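Alpha-Amylase (Thermotoga maritima, PDB 2B5D) belongs to glycosyl hydrolase family 57, combining a pseudo-TIM (beta/alpha)7 barrel with a mainly helical C-terminal region. Local coordinates at residues P14-P19 against L25-L30; R321-K326 against V361-R366; I431-K436 against N490-L495. All coordinates share one frame; numbering follows the deposited sequence.

Contact 1 (P14-P19 against L25-L30); sequences PYVHHP and LEERWL
E27 reaches across to the loop 14-19 and takes the backbone N-H of H18 on its carboxylate. The bond from H18 N to E27 OE1 is 2.9 Å long and nearly straight, 163° at the hydrogen. It arrives on the anti side of the oxygen, lifted 33° out of the carboxylate plane. The chain runs extended beyond CG, which carries OE1 over to the loop although E27 CB does not itself aim there; the CB of H18 also packs against this oxygen. Beside the bond lies the close-packed part of the contact. V16, buried, lays its CG1 methyl over the peptide carbonyl of E26, 3.8 Å from E26 O, and 4.0 Å from E27 CG. With CG1 anti to the backbone N (chi1 162°), that methyl fills the angle between the E26 carbonyl and the aliphatic stem of E27. The looser, partly exposed side belongs to H18 and E26. Both point their CB atoms across, yet H18 NE2 and E26 OE1 stay 6.2 Å apart, and the imidazole instead stacks on F24 and hydrogen-bonds through NE2 to the hydroxyl of Y476. H17 turns its CB the other way and bonds through ND1 to T511 O, its ring covered on one face by P19 CD. The contact thus closes the connection from strand 3-11 to helix 27-47, a beta-alpha loop of the barrel. Helix 68-91 packs on E27 through L70, while helices 473-496 and 502-511 of the C-terminal region press on the loop.

Contact 2 (R321-K326 against V361-R366); sequences RDFLHK and VFFLKR
F363 sends its ring edge into the side of helix 309-338, where it meets the base of F323. Its CB does not aim straight at that helix; CG lies anti to the backbone N (chi1 174°), and this swings the ring across. Further out, CD2 has the L364 methyl CD2 of its own helix beside it at 3.8 Å, in the plane of the ring. At the tip, F363 CZ touches F323 CB at 3.9 Å, the carbon again lying near the ring plane, so the phenyl butts edge-on against a methylene rather than stacking on the other phenyl. Rings of W246 and W357 also pack on F363, and W246 meets F323 edge to face, making an aromatic cluster between the helices. Nearby on the same two helices, R321 and R366 run side by side, their NH1 atoms 4.1 Å apart and the guanidinium planes 59° from each other. E317 probably offsets the like charges: its OE2 forms salt bridges to both NH1 atoms. R321 comes to it with its chain extended from CG to NE, whereas R366 is folded at chi2 and chi3 and gives NH2 to E369. On the flank of helix 309-338, K326 makes a cation-pi contact with F213 of the second subunit. Helix 360-373 is therefore sandwiched: F363 and R366 pack on helix 309-338, while V361, L364 and K365 lie against helix 27-47.

Contact 3 (I431-K436 against N490-L495); sequences IDLSKK and NLYDQL
This is a small apolar helix-helix contact in the C-terminal helical region, made where helix 418-436 ends and helix 473-496 nears its own end. One leucine carries it. L433 projects between Y492 and L495, and its CD1 methyl does all of the close touching. That methyl sits 3.7 Å from Y492 CD1 and 3.8 Å from Y492 CE1, near the ring plane, so it abuts one edge of the phenol rather than lying over a face. It also meets the L495 methyl CD2 at 4.1 Å. CD1 can reach this far because it stands anti to CA in L433 (chi2 177°), at the end of an extended branch. On the other helix, a chi1 of 174° swings the Y492 ring out toward L433, and the two side chains cross at about a right angle. The backbones remain well apart, the CA atoms of L433 and Y492 being 9.4 Å from each other, and no hydrogen bond spans the gap. R429, one turn earlier than L433, adds a cation-pi contact to the same tyrosine ring. Near the C-terminal end of helix 418-436, S434 OG folds back on I431 O, which also accepts from K435 N. Helix 443-458 completes the packing: its M452 touches both L433 and Y492, and its L449 touches L495. On other sides, helix 502-511 covers L491 and N490, the segment at M523 and A524 lies against I431 and S434, and D22 of the third subunit packs on N490, D493 and Q494.

In the fold
Contact 1 is the nearer neighbour of both others: its centre is 32 Å from that of contact 2 and 28 Å from that of contact 3, with nearest atoms about 13 Å away in each case. Contacts 2 and 3 are 53 Å apart, centre to centre, on opposite sides of the chain's centre. Long helices relate them. Helix 27-47 starts in contact 1 and, farther along, packs through P40 and M44 on the 361-366 segment of contact 2. Helix 473-496 covers contact 1 with Y476 and R480 and supplies the 490-495 segment of contact 3. In the assembly, the 490-495 segment also meets D22 of the third subunit, a residue between the two segments of that copy's contact 1.

Contact 1 (P14-P19 against L25-L30)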
loop_
_atom_site.group_PDB
_atom_site.type_symbol
_atom_site.label_atom_id
_atom_site.label_comp_id
_atom_site.label_asym_id
_atom_site.label_seq_id
_atom_site.Cartn_x
_atom_site.Cartn_y
_atom_site.Cartn_z
ATOM N N PRO A 14 -7.167 2.151 24.184
ATOM C CA PRO A 14 -6.433 3.367 23.806
ATOM C C PRO A 14 -7.385 4.588 23.696
ATOM O O PRO A 14 -8.617 4.439 23.512
ATOM C CB PRO A 14 -5.824 3.033 22.457
ATOM C CG PRO A 14 -6.541 1.688 21.979
ATOM C CD PRO A 14 -7.049 1.046 23.197
ATOM N N TYR A 15 -6.853 5.786 23.919
ATOM C CA TYR A 15 -7.679 6.988 23.741
ATOM C C TYR A 15 -7.819 7.182 22.231
ATOM O O TYR A 15 -6.843 7.419 21.523
ATOM C CB TYR A 15 -7.018 8.221 24.382
ATOM C CG TYR A 15 -7.843 9.484 24.340
ATOM C CD1 TYR A 15 -7.530 10.499 23.439
ATOM C CD2 TYR A 15 -8.924 9.682 25.209
ATOM C CE1 TYR A 15 -8.266 11.656 23.387
ATOM C CE2 TYR A 15 -9.678 10.873 25.162
ATOM C CZ TYR A 15 -9.333 11.827 24.237
ATOM O OH TYR A 15 -10.031 12.998 24.148
ATOM N N VAL A 16 -9.046 7.037 21.764
ATOM C CA VAL A 16 -9.409 7.213 20.374
ATOM C C VAL A 16 -10.566 8.172 20.399
ATOM O O VAL A 16 -11.706 7.826 20.778
ATOM C CB VAL A 16 -9.819 5.890 19.714
ATOM C CG1 VAL A 16 -10.597 6.177 18.417
ATOM C CG2 VAL A 16 -8.564 5.022 19.430
ATOM N N HIS A 17 -10.262 9.414 20.071
ATOM C CA HIS A 17 -11.307 10.406 20.071
ATOM C C HIS A 17 -11.222 11.197 18.778
ATOM O O HIS A 17 -10.258 11.917 18.523
ATOM C CB HIS A 17 -11.219 11.253 21.325
ATOM C CG HIS A 17 -12.304 12.277 21.464
ATOM N ND1 HIS A 17 -12.032 13.622 21.615
ATOM C CD2 HIS A 17 -13.649 12.154 21.512
ATOM C CE1 HIS A 17 -13.169 14.282 21.752
ATOM N NE2 HIS A 17 -14.166 13.415 21.687
ATOM N N HIS A 18 -12.238 10.987 17.941
ATOM C CA HIS A 18 -12.362 11.650 16.637
ATOM C C HIS A 18 -13.657 12.466 16.523
ATOM O O HIS A 18 -14.619 12.052 15.843
ATOM C CB HIS A 18 -12.244 10.625 15.533
ATOM C CG HIS A 18 -10.875 10.043 15.435
ATOM N ND1 HIS A 18 -9.797 10.763 14.970
ATOM C CD2 HIS A 18 -10.394 8.831 15.788
ATOM C CE1 HIS A 18 -8.714 10.005 15.009
ATOM N NE2 HIS A 18 -9.051 8.827 15.500
ATOM N N PRO A 19 -13.687 13.633 17.202
ATOM C CA PRO A 19 -14.915 14.420 17.135
ATOM C C PRO A 19 -15.116 15.075 15.760
ATOM O O PRO A 19 -16.190 15.582 15.499
ATOM C CB PRO A 19 -14.727 15.460 18.234
ATOM C CG PRO A 19 -13.280 15.585 18.411
ATOM C CD PRO A 19 -12.660 14.275 18.041
ATOM N N LEU A 25 -14.525 4.402 12.491
ATOM C CA LEU A 25 -14.391 2.946 12.597
ATOM C C LEU A 25 -13.866 2.475 13.959
ATOM O O LEU A 25 -14.355 1.486 14.513
ATOM C CB LEU A 25 -13.509 2.400 11.461
ATOM C CG LEU A 25 -13.220 0.888 11.427
ATOM C CD1 LEU A 25 -14.502 0.061 11.226
ATOM C CD2 LEU A 25 -12.167 0.564 10.352
ATOM N N GLU A 26 -12.885 3.193 14.495
ATOM C CA GLU A 26 -12.210 2.749 15.709
ATOM C C GLU A 26 -12.843 3.242 17.007
ATOM O O GLU A 26 -12.396 2.891 18.100
ATOM C CB GLU A 26 -10.679 2.988 15.659
ATOM C CG GLU A 26 -10.150 3.871 14.530
ATOM C CD GLU A 26 -10.101 3.176 13.152
ATOM O OE1 GLU A 26 -10.619 3.780 12.175
ATOM O OE2 GLU A 26 -9.546 2.048 13.039
ATOM N N GLU A 27 -13.914 4.018 16.879
ATOM C CA GLU A 27 -14.757 4.350 18.021
ATOM C C GLU A 27 -15.776 3.245 18.324
ATOM O O GLU A 27 -16.396 3.256 19.383
ATOM C CB GLU A 27 -15.457 5.703 17.807
ATOM C CG GLU A 27 -14.487 6.892 17.586
ATOM C CD GLU A 27 -15.164 8.261 17.665
ATOM O OE1 GLU A 27 -14.530 9.197 18.218
ATOM O OE2 GLU A 27 -16.320 8.401 17.174
ATOM N N ARG A 28 -15.955 2.309 17.384
ATOM C CA ARG A 28 -16.830 1.143 17.571
ATOM C C ARG A 28 -16.230 0.107 18.532
ATOM O O ARG A 28 -16.964 -0.664 19.140
ATOM C CB ARG A 28 -17.093 0.451 16.235
ATOM C CG ARG A 28 -17.906 1.245 15.237
ATOM C CD ARG A 28 -18.237 0.390 13.998
ATOM N NE ARG A 28 -19.528 -0.312 14.088
ATOM C CZ ARG A 28 -19.712 -1.519 14.636
ATOM N NH1 ARG A 28 -18.688 -2.189 15.166
ATOM N NH2 ARG A 28 -20.929 -2.067 14.657
ATOM N N TRP A 29 -14.898 0.069 18.630
ATOM C CA TRP A 29 -14.231 -0.785 19.603
ATOM C C TRP A 29 -14.792 -0.472 21.000
ATOM O O TRP A 29 -15.277 -1.357 21.699
ATOM C CB TRP A 29 -12.713 -0.575 19.608
ATOM C CG TRP A 29 -11.949 -0.729 18.293
ATOM C CD1 TRP A 29 -10.759 -0.116 17.984
ATOM C CD2 TRP A 29 -12.290 -1.537 17.137
ATOM N NE1 TRP A 29 -10.341 -0.482 16.722
ATOM C CE2 TRP A 29 -11.253 -1.351 16.177
ATOM C CE3 TRP A 29 -13.366 -2.399 16.817
ATOM C CZ2 TRP A 29 -11.256 -1.996 14.905
ATOM C CZ3 TRP A 29 -13.374 -3.046 15.538
ATOM C CH2 TRP A 29 -12.316 -2.834 14.610
ATOM N N LEU A 30 -14.753 0.803 21.364
ATOM C CA LEU A 30 -15.347 1.287 22.600
ATOM C C LEU A 30 -16.801 0.842 22.805
ATOM O O LEU A 30 -17.178 0.368 23.882
ATOM C CB LEU A 30 -15.276 2.815 22.635
ATOM C CG LEU A 30 -15.044 3.607 23.927
ATOM C CD1 LEU A 30 -15.971 4.784 23.929
ATOM C CD2 LEU A 30 -15.166 2.803 25.225
#

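Contact 2 (R321-K326 against V361-R366)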
loop_
_atom_site.group_PDB
_atom_site.type_symbol
_atom_site.label_atom_id
_atom_site.label_comp_id
_atom_site.label_asym_id
_atom_site.label_seq_id
_atom_site.Cartn_x
_atom_site.Cartn_y
_atom_site.Cartn_z
ATOM N N ARG A 321 -17.080 -25.580 36.700
ATOM C CA ARG A 321 -16.788 -26.608 37.692
ATOM C C ARG A 321 -15.438 -27.231 37.415
ATOM O O ARG A 321 -14.756 -27.666 38.329
ATOM C CB ARG A 321 -17.883 -27.677 37.719
ATOM C CG ARG A 321 -19.201 -27.213 38.331
ATOM C CD ARG A 321 -20.284 -28.291 38.164
ATOM N NE ARG A 321 -21.316 -28.168 39.190
ATOM C CZ ARG A 321 -22.395 -27.380 39.106
ATOM N NH1 ARG A 321 -22.613 -26.622 38.031
ATOM N NH2 ARG A 321 -23.270 -27.357 40.111
ATOM N N ASP A 322 -15.042 -27.294 36.155
ATOM C CA ASP A 322 -13.683 -27.703 35.863
ATOM C C ASP A 322 -12.685 -26.742 36.549
ATOM O O ASP A 322 -11.769 -27.159 37.255
ATOM C CB ASP A 322 -13.426 -27.709 34.366
ATOM C CG ASP A 322 -12.214 -28.489 34.010
ATOM O OD1 ASP A 322 -12.247 -29.704 34.219
ATOM O OD2 ASP A 322 -11.220 -27.936 33.508
ATOM N N PHE A 323 -12.864 -25.452 36.312
ATOM C CA PHE A 323 -11.941 -24.492 36.831
ATOM C C PHE A 323 -11.927 -24.480 38.371
ATOM O O PHE A 323 -10.836 -24.550 38.964
ATOM C CB PHE A 323 -12.163 -23.095 36.233
ATOM C CG PHE A 323 -10.928 -22.238 36.280
ATOM C CD1 PHE A 323 -9.754 -22.687 35.691
ATOM C CD2 PHE A 323 -10.940 -21.005 36.930
ATOM C CE1 PHE A 323 -8.623 -21.935 35.766
ATOM C CE2 PHE A 323 -9.810 -20.232 36.998
ATOM C CZ PHE A 323 -8.647 -20.684 36.409
ATOM N N LEU A 324 -13.124 -24.436 38.977
ATOM C CA LEU A 324 -13.297 -24.648 40.418
ATOM C C LEU A 324 -12.518 -25.840 40.969
ATOM O O LEU A 324 -11.707 -25.679 41.906
ATOM C CB LEU A 324 -14.763 -24.829 40.771
ATOM C CG LEU A 324 -15.079 -25.167 42.237
ATOM C CD1 LEU A 324 -15.151 -23.932 43.138
ATOM C CD2 LEU A 324 -16.389 -25.966 42.318
ATOM N N HIS A 325 -12.724 -27.026 40.390
ATOM C CA HIS A 325 -12.031 -28.209 40.858
ATOM C C HIS A 325 -10.539 -28.070 40.686
ATOM O O HIS A 325 -9.788 -28.446 41.561
ATOM C CB HIS A 325 -12.627 -29.534 40.277
ATOM C CG HIS A 325 -14.100 -29.681 40.559
ATOM N ND1 HIS A 325 -14.971 -30.344 39.716
ATOM C CD2 HIS A 325 -14.867 -29.169 41.558
ATOM C CE1 HIS A 325 -16.203 -30.247 40.189
ATOM N NE2 HIS A 325 -16.168 -29.535 41.304
ATOM N N LYS A 326 -10.086 -27.521 39.576
ATOM C CA LYS A 326 -8.636 -27.211 39.452
ATOM C C LYS A 326 -8.066 -26.239 40.529
ATOM O O LYS A 326 -6.952 -26.422 40.990
ATOM C CB LYS A 326 -8.325 -26.697 38.063
ATOM C CG LYS A 326 -8.466 -27.785 37.065
ATOM C CD LYS A 326 -8.433 -27.298 35.646
ATOM C CE LYS A 326 -7.688 -28.316 34.840
ATOM N NZ LYS A 326 -8.641 -29.351 34.364
ATOM N N VAL A 361 -18.856 -13.633 30.804
ATOM C CA VAL A 361 -19.277 -13.065 32.086
ATOM C C VAL A 361 -20.183 -14.053 32.847
ATOM O O VAL A 361 -20.136 -14.108 34.077
ATOM C CB VAL A 361 -19.843 -11.596 32.001
ATOM C CG1 VAL A 361 -18.991 -10.723 31.045
ATOM C CG2 VAL A 361 -21.276 -11.599 31.580
ATOM N N PHE A 362 -20.957 -14.838 32.086
ATOM C CA PHE A 362 -21.765 -15.939 32.597
ATOM C C PHE A 362 -20.878 -16.919 33.322
ATOM O O PHE A 362 -21.224 -17.360 34.411
ATOM C CB PHE A 362 -22.496 -16.718 31.470
ATOM C CG PHE A 362 -23.414 -15.880 30.587
ATOM C CD1 PHE A 362 -23.417 -16.064 29.197
ATOM C CD2 PHE A 362 -24.309 -14.949 31.129
ATOM C CE1 PHE A 362 -24.280 -15.317 28.352
ATOM C CE2 PHE A 362 -25.165 -14.199 30.297
ATOM C CZ PHE A 362 -25.151 -14.387 28.907
ATOM N N PHE A 363 -19.769 -17.305 32.686
ATOM C CA PHE A 363 -18.711 -18.094 33.331
ATOM C C PHE A 363 -18.184 -17.439 34.637
ATOM O O PHE A 363 -18.105 -18.084 35.693
ATOM C CB PHE A 363 -17.561 -18.375 32.357
ATOM C CG PHE A 363 -16.383 -19.069 33.007
ATOM C CD1 PHE A 363 -16.231 -20.456 32.917
ATOM C CD2 PHE A 363 -15.415 -18.329 33.724
ATOM C CE1 PHE A 363 -15.151 -21.113 33.544
ATOM C CE2 PHE A 363 -14.339 -18.961 34.332
ATOM C CZ PHE A 363 -14.210 -20.359 34.261
ATOM N N LEU A 364 -17.838 -16.155 34.557
ATOM C CA LEU A 364 -17.387 -15.443 35.719
ATOM C C LEU A 364 -18.365 -15.502 36.877
ATOM O O LEU A 364 -17.958 -15.630 38.054
ATOM C CB LEU A 364 -17.025 -13.993 35.386
ATOM C CG LEU A 364 -15.522 -13.765 35.549
ATOM C CD1 LEU A 364 -15.169 -13.913 37.014
ATOM C CD2 LEU A 364 -14.639 -14.744 34.725
ATOM N N LYS A 365 -19.649 -15.426 36.542
ATOM C CA LYS A 365 -20.687 -15.373 37.563
ATOM C C LYS A 365 -20.856 -16.748 38.210
ATOM O O LYS A 365 -21.010 -16.862 39.418
ATOM C CB LYS A 365 -22.011 -14.907 36.966
ATOM C CG LYS A 365 -23.109 -14.683 38.011
ATOM C CD LYS A 365 -24.457 -14.954 37.383
ATOM C CE LYS A 365 -25.580 -14.470 38.274
ATOM N NZ LYS A 365 -26.864 -14.823 37.627
ATOM N N ARG A 366 -20.805 -17.788 37.397
ATOM C CA ARG A 366 -20.963 -19.121 37.904
ATOM C C ARG A 366 -19.762 -19.528 38.720
ATOM O O ARG A 366 -19.922 -20.213 39.722
ATOM C CB ARG A 366 -21.284 -20.127 36.779
ATOM C CG ARG A 366 -22.748 -20.007 36.317
ATOM C CD ARG A 366 -23.791 -20.130 37.492
ATOM N NE ARG A 366 -23.763 -21.487 38.053
ATOM C CZ ARG A 366 -23.706 -21.779 39.347
ATOM N NH1 ARG A 366 -23.668 -23.049 39.726
ATOM N NH2 ARG A 366 -23.707 -20.810 40.263
#

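Contact 3 (I431-K436 against N490-L495)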
loop_
_atom_site.group_PDB
_atom_site.type_symbol
_atom_site.label_atom_id
_atom_site.label_comp_id
_atom_site.label_asym_id
_atom_site.label_seq_id
_atom_site.Cartn_x
_atom_site.Cartn_y
_atom_site.Cartn_z
ATOM N N ILE A 431 11.001 18.512 29.075
ATOM C CA ILE A 431 11.528 18.649 30.422
ATOM C C ILE A 431 12.144 20.034 30.555
ATOM O O ILE A 431 11.777 20.773 31.462
ATOM C CB ILE A 431 12.547 17.532 30.793
ATOM C CG1 ILE A 431 11.837 16.192 31.028
ATOM C CG2 ILE A 431 13.263 17.877 32.083
ATOM C CD1 ILE A 431 12.716 15.000 30.766
ATOM N N ASP A 432 13.066 20.367 29.641
ATOM C CA ASP A 432 13.562 21.736 29.435
ATOM C C ASP A 432 12.490 22.790 29.546
ATOM O O ASP A 432 12.578 23.668 30.372
ATOM C CB ASP A 432 14.198 21.871 28.070
ATOM C CG ASP A 432 15.505 21.161 27.983
ATOM O OD1 ASP A 432 15.837 20.434 28.927
ATOM O OD2 ASP A 432 16.211 21.306 26.971
ATOM N N LEU A 433 11.469 22.709 28.720
ATOM C CA LEU A 433 10.475 23.754 28.728
ATOM C C LEU A 433 9.632 23.802 29.995
ATOM O O LEU A 433 9.098 24.868 30.378
ATOM C CB LEU A 433 9.595 23.617 27.477
ATOM C CG LEU A 433 10.257 23.592 26.073
ATOM C CD1 LEU A 433 9.210 23.388 25.015
ATOM C CD2 LEU A 433 11.017 24.856 25.788
ATOM N N SER A 434 9.453 22.652 30.649
ATOM C CA SER A 434 8.610 22.643 31.842
ATOM C C SER A 434 9.350 23.353 32.988
ATOM O O SER A 434 8.715 23.976 33.825
ATOM C CB SER A 434 8.200 21.224 32.263
ATOM O OG SER A 434 9.366 20.517 32.673
ATOM N N LYS A 435 10.669 23.222 32.998
ATOM C CA LYS A 435 11.526 23.871 33.973
ATOM C C LYS A 435 11.644 25.367 33.623
ATOM O O LYS A 435 11.392 26.229 34.469
ATOM C CB LYS A 435 12.918 23.225 33.990
ATOM C CG LYS A 435 13.001 21.875 34.723
ATOM C CD LYS A 435 14.383 21.242 34.580
ATOM C CE LYS A 435 14.430 19.839 35.203
ATOM N NZ LYS A 435 15.631 19.036 34.656
ATOM N N LYS A 436 11.999 25.665 32.365
ATOM C CA LYS A 436 12.006 27.038 31.849
ATOM C C LYS A 436 10.722 27.834 32.143
ATOM O O LYS A 436 10.796 29.005 32.516
ATOM C CB LYS A 436 12.375 27.036 30.360
ATOM C CG LYS A 436 12.450 28.411 29.707
ATOM C CD LYS A 436 12.959 28.313 28.265
ATOM C CE LYS A 436 13.168 29.707 27.641
ATOM N NZ LYS A 436 11.945 30.231 26.943
ATOM N N ASN A 490 4.664 20.737 16.066
ATOM C CA ASN A 490 3.978 21.956 15.708
ATOM C C ASN A 490 3.868 22.885 16.880
ATOM O O ASN A 490 4.177 24.060 16.756
ATOM C CB ASN A 490 2.580 21.686 15.142
ATOM C CG ASN A 490 2.625 21.118 13.743
ATOM O OD1 ASN A 490 3.652 21.176 13.061
ATOM N ND2 ASN A 490 1.523 20.518 13.325
ATOM N N LEU A 491 3.416 22.384 18.021
ATOM C CA LEU A 491 3.305 23.272 19.180
ATOM C C LEU A 491 4.679 23.738 19.652
ATOM O O LEU A 491 4.850 24.878 20.076
ATOM C CB LEU A 491 2.538 22.620 20.309
ATOM C CG LEU A 491 1.141 22.151 19.994
ATOM C CD1 LEU A 491 0.823 20.954 20.893
ATOM C CD2 LEU A 491 0.147 23.260 20.175
ATOM N N TYR A 492 5.659 22.853 19.575
ATOM C CA TYR A 492 6.993 23.176 20.024
ATOM C C TYR A 492 7.503 24.350 19.218
ATOM O O TYR A 492 8.058 25.312 19.785
ATOM C CB TYR A 492 7.923 21.971 19.871
ATOM C CG TYR A 492 9.355 22.273 20.182
ATOM C CD1 TYR A 492 9.787 22.392 21.510
ATOM C CD2 TYR A 492 10.298 22.466 19.158
ATOM C CE1 TYR A 492 11.117 22.684 21.815
ATOM C CE2 TYR A 492 11.628 22.770 19.446
ATOM C CZ TYR A 492 12.032 22.880 20.784
ATOM O OH TYR A 492 13.355 23.163 21.102
ATOM N N ASP A 493 7.321 24.262 17.900
ATOM C CA ASP A 493 7.741 25.310 16.989
ATOM C C ASP A 493 7.063 26.657 17.197
ATOM O O ASP A 493 7.721 27.682 17.209
ATOM C CB ASP A 493 7.546 24.840 15.569
ATOM C CG ASP A 493 8.583 23.862 15.179
ATOM O OD1 ASP A 493 9.583 23.743 15.947
ATOM O OD2 ASP A 493 8.404 23.214 14.125
ATOM N N GLN A 494 5.757 26.648 17.392
ATOM C CA GLN A 494 5.068 27.886 17.671
ATOM C C GLN A 494 5.568 28.536 18.971
ATOM O O GLN A 494 5.672 29.754 19.042
ATOM C CB GLN A 494 3.574 27.653 17.729
ATOM C CG GLN A 494 3.069 27.066 16.447
ATOM C CD GLN A 494 1.608 26.726 16.484
ATOM O OE1 GLN A 494 1.080 26.184 15.522
ATOM N NE2 GLN A 494 0.937 27.044 17.583
ATOM N N LEU A 495 5.888 27.720 19.977
ATOM C CA LEU A 495 6.222 28.232 21.293
ATOM C C LEU A 495 7.584 28.861 21.237
ATOM O O LEU A 495 7.751 30.010 21.612
ATOM C CB LEU A 495 6.197 27.127 22.356
ATOM C CG LEU A 495 6.302 27.592 23.819
ATOM C CD1 LEU A 495 5.100 28.463 24.233
ATOM C CD2 LEU A 495 6.360 26.382 24.695
#